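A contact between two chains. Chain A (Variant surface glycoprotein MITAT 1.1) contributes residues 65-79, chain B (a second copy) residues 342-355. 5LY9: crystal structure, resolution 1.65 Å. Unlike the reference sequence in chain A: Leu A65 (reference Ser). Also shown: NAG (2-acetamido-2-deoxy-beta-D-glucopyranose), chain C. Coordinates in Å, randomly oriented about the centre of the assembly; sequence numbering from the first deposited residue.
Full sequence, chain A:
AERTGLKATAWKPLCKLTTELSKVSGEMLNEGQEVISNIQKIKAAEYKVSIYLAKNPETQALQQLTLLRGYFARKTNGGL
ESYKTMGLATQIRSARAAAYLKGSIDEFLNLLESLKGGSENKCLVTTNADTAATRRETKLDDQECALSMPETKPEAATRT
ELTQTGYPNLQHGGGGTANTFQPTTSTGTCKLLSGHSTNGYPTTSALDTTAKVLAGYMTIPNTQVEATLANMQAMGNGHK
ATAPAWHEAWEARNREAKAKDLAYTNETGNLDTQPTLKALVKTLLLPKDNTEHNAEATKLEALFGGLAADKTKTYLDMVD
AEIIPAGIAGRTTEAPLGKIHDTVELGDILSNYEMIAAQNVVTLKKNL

Chain A, residues 65-79: LTLLRGYFARKTNGG
Chain B (342-355) DTVELGDILSNYEM

When two helices pack closely along their length, small residues set the spacing and a few long polar side chains, helped by water, tie the flanks together. The contact between two copies of variant surface glycoprotein MITAT 1.1 is a compact example. Its strongest element is a two-pronged salt bridge: Arg A74 NE donates to Asp B348 OD1 at 2.9 Å and Arg A74 NH2 to Asp B348 OD2 at 2.8 Å, with N-H...acceptor angles of 164° and 152°. The carboxylate meets the guanidinium at its edge, near its plane, as paired donors and acceptors require. Both CA-to-CB bonds point sideways, so the ends of the side chains must come nearer to meet; Arg A74 does so in an extended form (chi1 -76°, chi2 -156°, chi3 180°, chi4 171°), Asp B348 with chi1 m and chi2 -3°.

Arg A69 works differently, reaching polar partners on chain B through water. With chi1 t, chi2 -109° between wells, chi3 t and chi4 84°, its guanidinium lies with one face over Ser B351 N. Water 1 accepts from Arg A69 NE (3.0 Å) and donates to Gly B347 O (3.0 Å); water 3 accepts from Arg A69 NH2 (3.0 Å) and donates to Glu B354 OE1 (2.6 Å). Water 2 donates to Ser B351 O at 2.8 Å but takes only a weak bond from Arg A69 NH1 at 3.2 Å. Further along, water 4 donates to Gly A70 O and Asp B348 OD1, both at 2.8 Å, linking the salt bridge to the opposing backbone. Water 6 accepts from Asn A77 ND2 (3.1 Å) and donates to Val B344 O (2.9 Å).

The framework is a pair of nearly antiparallel helices, residues 65-79 of chain A and 343-355 of chain B, at 166° with axes approaching to 8.7 Å. Regular i to i+4 hydrogen bonds run through both. Asp B342 caps the second helix, its OD2 accepting from Glu B345 N at 3.0 Å. The register pairs Gly A70 with Ser B351 (CA to CA 5.5 Å), Ala A73 with Gly B347 (5.7 Å) and Asn A77 with Val B344 (5.4 Å).

Glycine matters most at Gly B347: an ideal CB there would point toward chain A, 2.9 Å from Asn A77 ND2, a clash, and only 3.3 Å from Ala A73 CB. At the next step, Gly A70 CA lies 3.4 Å from Ser B351 OG, whose hydroxyl (chi1 m) donates to Gly B347 O of its own helix at 2.8 Å.

Van der Waals packing completes the contact, which buries 639 Å² over both sides. Val B344 (chi1 t) sets CG2 3.7 Å from Asn A77 CB (chi1 m, chi2 -34°) and 3.6 Å from Gly A78 N, while its CG1 lies 4.0 Å from Arg A74 CG. At the other end, Thr A66 (chi1 m) places OG1 3.7 Å from Met B355 CB, and Leu B350 CD2 approaches Arg A69 NH2 to 3.3 Å.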

# COMPACT_ATOMS: atom_id res chain seq x y z
N LEU A 65 -20.19 -26.66 -17.16
CA LEU A 65 -20.45 -25.61 -16.14
C LEU A 65 -19.65 -25.87 -14.83
O LEU A 65 -19.15 -24.94 -14.20
CB LEU A 65 -21.94 -25.54 -15.86
CG LEU A 65 -22.72 -24.98 -17.08
CD1 LEU A 65 -24.18 -24.94 -16.78
CD2 LEU A 65 -22.28 -23.57 -17.39
N THR A 66 -19.50 -27.13 -14.46
CA THR A 66 -18.64 -27.51 -13.33
C THR A 66 -17.22 -27.01 -13.56
O THR A 66 -16.61 -26.42 -12.69
CB THR A 66 -18.65 -28.98 -13.08
OG1 THR A 66 -19.97 -29.41 -12.68
CG2 THR A 66 -17.69 -29.40 -12.02
N LEU A 67 -16.70 -27.28 -14.74
CA LEU A 67 -15.39 -26.85 -15.15
C LEU A 67 -15.24 -25.37 -15.08
O LEU A 67 -14.24 -24.84 -14.51
CB LEU A 67 -15.11 -27.34 -16.54
CG LEU A 67 -13.76 -26.93 -17.06
CD1 LEU A 67 -12.59 -27.50 -16.21
CD2 LEU A 67 -13.62 -27.28 -18.48
N LEU A 68 -16.22 -24.61 -15.59
CA LEU A 68 -16.10 -23.18 -15.59
C LEU A 68 -16.18 -22.61 -14.16
O LEU A 68 -15.45 -21.70 -13.83
CB LEU A 68 -17.19 -22.55 -16.49
CG LEU A 68 -16.94 -22.76 -17.95
CD1 LEU A 68 -18.21 -22.44 -18.79
CD2 LEU A 68 -15.78 -21.97 -18.45
N ARG A 69 -17.05 -23.18 -13.33
CA ARG A 69 -17.19 -22.77 -11.91
C ARG A 69 -15.87 -23.00 -11.21
O ARG A 69 -15.41 -22.14 -10.48
CB ARG A 69 -18.30 -23.60 -11.31
CG ARG A 69 -18.54 -23.37 -9.80
CD ARG A 69 -18.10 -24.53 -8.94
NE ARG A 69 -18.53 -24.25 -7.58
CZ ARG A 69 -19.75 -24.51 -7.10
NH1 ARG A 69 -20.68 -25.17 -7.78
NH2 ARG A 69 -20.04 -24.08 -5.90
N GLY A 70 -15.30 -24.18 -11.44
CA GLY A 70 -13.98 -24.52 -10.85
C GLY A 70 -12.90 -23.60 -11.30
O GLY A 70 -12.03 -23.21 -10.49
N TYR A 71 -12.92 -23.22 -12.60
CA TYR A 71 -11.97 -22.30 -13.15
C TYR A 71 -12.05 -20.93 -12.51
O TYR A 71 -11.05 -20.36 -12.05
CB TYR A 71 -12.11 -22.25 -14.65
CG TYR A 71 -11.47 -21.12 -15.30
CD1 TYR A 71 -10.18 -21.18 -15.73
CD2 TYR A 71 -12.18 -19.96 -15.49
CE1 TYR A 71 -9.58 -20.09 -16.27
CE2 TYR A 71 -11.61 -18.87 -15.99
CZ TYR A 71 -10.30 -18.93 -16.43
OH TYR A 71 -9.74 -17.80 -17.07
N PHE A 72 -13.23 -20.39 -12.47
CA PHE A 72 -13.36 -19.08 -11.85
C PHE A 72 -12.98 -19.11 -10.37
O PHE A 72 -12.33 -18.19 -9.87
CB PHE A 72 -14.82 -18.54 -11.98
CG PHE A 72 -15.21 -18.21 -13.40
CD1 PHE A 72 -14.45 -17.37 -14.17
CD2 PHE A 72 -16.39 -18.70 -13.95
CE1 PHE A 72 -14.78 -17.04 -15.51
CE2 PHE A 72 -16.73 -18.42 -15.28
CZ PHE A 72 -15.93 -17.62 -16.04
N ALA A 73 -13.38 -20.15 -9.66
CA ALA A 73 -12.92 -20.31 -8.27
C ALA A 73 -11.40 -20.32 -8.14
O ALA A 73 -10.87 -19.54 -7.33
CB ALA A 73 -13.49 -21.56 -7.67
N ARG A 74 -10.71 -21.12 -8.91
CA ARG A 74 -9.24 -21.09 -8.83
C ARG A 74 -8.72 -19.71 -9.10
O ARG A 74 -7.77 -19.26 -8.45
CB ARG A 74 -8.53 -22.11 -9.77
CG ARG A 74 -8.59 -23.51 -9.25
CD ARG A 74 -7.44 -24.34 -9.82
NE ARG A 74 -7.48 -25.69 -9.33
CZ ARG A 74 -6.72 -26.67 -9.78
NH1 ARG A 74 -5.79 -26.46 -10.72
NH2 ARG A 74 -6.88 -27.87 -9.28
N LYS A 75 -9.28 -19.05 -10.10
CA LYS A 75 -8.74 -17.77 -10.51
C LYS A 75 -8.98 -16.69 -9.48
O LYS A 75 -8.08 -15.87 -9.24
CB LYS A 75 -9.25 -17.34 -11.85
CG LYS A 75 -8.65 -18.21 -12.98
CD LYS A 75 -7.14 -17.97 -13.24
CE LYS A 75 -6.88 -16.61 -13.84
NZ LYS A 75 -5.52 -16.07 -13.74
N THR A 76 -10.16 -16.62 -8.87
CA THR A 76 -10.38 -15.59 -7.86
C THR A 76 -9.64 -15.91 -6.55
O THR A 76 -9.01 -15.07 -5.97
CB THR A 76 -11.88 -15.36 -7.63
OG1 THR A 76 -12.01 -14.23 -6.78
CG2 THR A 76 -12.57 -16.58 -7.02
N ASN A 77 -9.63 -17.16 -6.14
CA ASN A 77 -9.01 -17.54 -4.90
C ASN A 77 -7.51 -17.42 -4.99
O ASN A 77 -6.87 -16.87 -4.10
CB ASN A 77 -9.44 -18.93 -4.54
CG ASN A 77 -10.92 -19.02 -4.22
OD1 ASN A 77 -11.50 -18.11 -3.66
ND2 ASN A 77 -11.49 -20.18 -4.50
N GLY A 78 -6.95 -17.81 -6.13
CA GLY A 78 -5.51 -17.74 -6.37
C GLY A 78 -5.11 -16.28 -6.57
O GLY A 78 -4.04 -15.86 -6.14
N GLY A 79 -5.94 -15.51 -7.24
CA GLY A 79 -5.69 -14.05 -7.40
C GLY A 79 -5.59 -13.29 -6.08
O GLY A 79 -4.62 -12.51 -5.85
N ASP B 342 -6.67 -23.93 2.74
CA ASP B 342 -6.33 -23.21 1.50
C ASP B 342 -7.56 -22.98 0.66
O ASP B 342 -8.32 -23.95 0.34
CB ASP B 342 -5.27 -23.96 0.75
CG ASP B 342 -4.87 -23.21 -0.51
OD1 ASP B 342 -4.04 -22.30 -0.34
OD2 ASP B 342 -5.43 -23.50 -1.60
N THR B 343 -7.85 -21.71 0.38
CA THR B 343 -9.05 -21.36 -0.35
C THR B 343 -9.09 -21.95 -1.75
O THR B 343 -10.19 -22.29 -2.21
CB THR B 343 -9.39 -19.83 -0.43
OG1 THR B 343 -8.30 -19.18 -1.05
CG2 THR B 343 -9.65 -19.32 1.00
N VAL B 344 -7.95 -22.08 -2.43
CA VAL B 344 -7.93 -22.72 -3.74
C VAL B 344 -8.35 -24.20 -3.66
O VAL B 344 -9.25 -24.65 -4.37
CB VAL B 344 -6.62 -22.55 -4.47
CG1 VAL B 344 -6.61 -23.33 -5.76
CG2 VAL B 344 -6.37 -21.04 -4.74
N GLU B 345 -7.75 -24.94 -2.76
CA GLU B 345 -8.16 -26.29 -2.49
C GLU B 345 -9.65 -26.43 -2.11
O GLU B 345 -10.33 -27.33 -2.65
CB GLU B 345 -7.32 -26.90 -1.34
CG GLU B 345 -5.88 -27.12 -1.69
CD GLU B 345 -5.05 -27.70 -0.48
OE1 GLU B 345 -5.64 -28.21 0.48
OE2 GLU B 345 -3.82 -27.60 -0.50
N LEU B 346 -10.15 -25.58 -1.24
CA LEU B 346 -11.52 -25.63 -0.86
C LEU B 346 -12.48 -25.33 -2.00
O LEU B 346 -13.52 -25.99 -2.13
CB LEU B 346 -11.77 -24.65 0.30
CG LEU B 346 -11.18 -25.14 1.60
CD1 LEU B 346 -11.14 -23.99 2.59
CD2 LEU B 346 -11.97 -26.27 2.23
N GLY B 347 -12.13 -24.39 -2.88
CA GLY B 347 -12.95 -24.12 -4.05
C GLY B 347 -12.99 -25.34 -4.96
O GLY B 347 -14.06 -25.59 -5.55
N ASP B 348 -11.88 -26.04 -5.12
CA ASP B 348 -11.82 -27.29 -5.97
C ASP B 348 -12.75 -28.36 -5.35
O ASP B 348 -13.46 -29.08 -6.08
CB ASP B 348 -10.48 -27.94 -5.98
CG ASP B 348 -9.42 -27.27 -6.91
OD1 ASP B 348 -9.69 -26.31 -7.62
OD2 ASP B 348 -8.27 -27.79 -6.87
N ILE B 349 -12.70 -28.47 -4.02
CA ILE B 349 -13.52 -29.48 -3.29
C ILE B 349 -15.03 -29.23 -3.46
O ILE B 349 -15.81 -30.11 -3.85
CB ILE B 349 -13.12 -29.59 -1.84
CG1 ILE B 349 -11.72 -30.18 -1.72
CG2 ILE B 349 -14.07 -30.46 -1.08
CD1 ILE B 349 -11.10 -29.92 -0.34
N LEU B 350 -15.44 -27.97 -3.30
CA LEU B 350 -16.83 -27.60 -3.53
C LEU B 350 -17.25 -27.87 -4.99
O LEU B 350 -18.32 -28.43 -5.27
CB LEU B 350 -17.11 -26.19 -3.12
CG LEU B 350 -18.57 -25.75 -3.24
CD1 LEU B 350 -19.53 -26.59 -2.41
CD2 LEU B 350 -18.68 -24.32 -2.86
N SER B 351 -16.40 -27.48 -5.94
CA SER B 351 -16.67 -27.72 -7.33
C SER B 351 -16.98 -29.22 -7.52
O SER B 351 -17.96 -29.54 -8.18
CB SER B 351 -15.51 -27.32 -8.22
OG SER B 351 -15.25 -25.94 -8.09
N ASN B 352 -16.11 -30.08 -7.04
CA ASN B 352 -16.29 -31.52 -7.25
C ASN B 352 -17.58 -32.04 -6.54
O ASN B 352 -18.36 -32.76 -7.15
CB ASN B 352 -15.05 -32.23 -6.74
CG ASN B 352 -14.83 -33.63 -7.33
OD1 ASN B 352 -13.73 -34.20 -7.22
ND2 ASN B 352 -15.89 -34.19 -7.89
N TYR B 353 -17.84 -31.63 -5.31
CA TYR B 353 -19.02 -32.12 -4.59
C TYR B 353 -20.36 -31.60 -5.15
O TYR B 353 -21.37 -32.34 -5.05
CB TYR B 353 -18.95 -31.90 -3.05
CG TYR B 353 -18.17 -32.97 -2.40
CD1 TYR B 353 -18.62 -34.28 -2.42
CD2 TYR B 353 -16.97 -32.70 -1.79
CE1 TYR B 353 -17.91 -35.30 -1.86
CE2 TYR B 353 -16.28 -33.68 -1.16
CZ TYR B 353 -16.77 -35.01 -1.19
OH TYR B 353 -15.98 -36.01 -0.63
N GLU B 354 -20.39 -30.39 -5.72
CA GLU B 354 -21.58 -29.94 -6.38
C GLU B 354 -21.86 -30.73 -7.68
O GLU B 354 -23.01 -31.00 -7.96
CB GLU B 354 -21.55 -28.45 -6.64
CG GLU B 354 -21.54 -27.63 -5.33
CD GLU B 354 -22.87 -27.72 -4.53
OE1 GLU B 354 -23.06 -26.89 -3.63
OE2 GLU B 354 -23.67 -28.67 -4.70
N MET B 355 -20.83 -31.15 -8.40
CA MET B 355 -21.03 -32.01 -9.57
C MET B 355 -21.61 -33.37 -9.11
O MET B 355 -22.59 -33.83 -9.68
CB MET B 355 -19.77 -32.21 -10.32
CG MET B 355 -19.96 -33.00 -11.57
SD MET B 355 -18.52 -33.14 -12.57
CE MET B 355 -17.52 -34.11 -11.52
C1 NAG C . -13.58 -13.11 -16.46
C2 NAG C . -13.97 -11.68 -16.12
C3 NAG C . -15.34 -11.60 -15.55
C4 NAG C . -16.30 -12.26 -16.56
C5 NAG C . -15.85 -13.68 -16.84
C6 NAG C . -16.68 -14.44 -17.88
C7 NAG C . -12.17 -10.15 -15.48
C8 NAG C . -11.24 -9.64 -14.41
N2 NAG C . -13.03 -11.13 -15.15
O3 NAG C . -15.71 -10.23 -15.40
O4 NAG C . -17.58 -12.29 -15.94
O5 NAG C . -14.55 -13.64 -17.36
O6 NAG C . -16.83 -13.62 -19.06
O7 NAG C . -12.14 -9.72 -16.60
O HOH W 1 -16.16 -23.48 -5.98
O HOH W 2 -19.63 -27.66 -9.44
O HOH W 3 -22.48 -24.48 -4.27
O HOH W 4 -11.80 -24.46 -7.95
O HOH W 5 -7.95 -16.58 -1.60
O HOH W 6 -10.64 -22.72 -5.97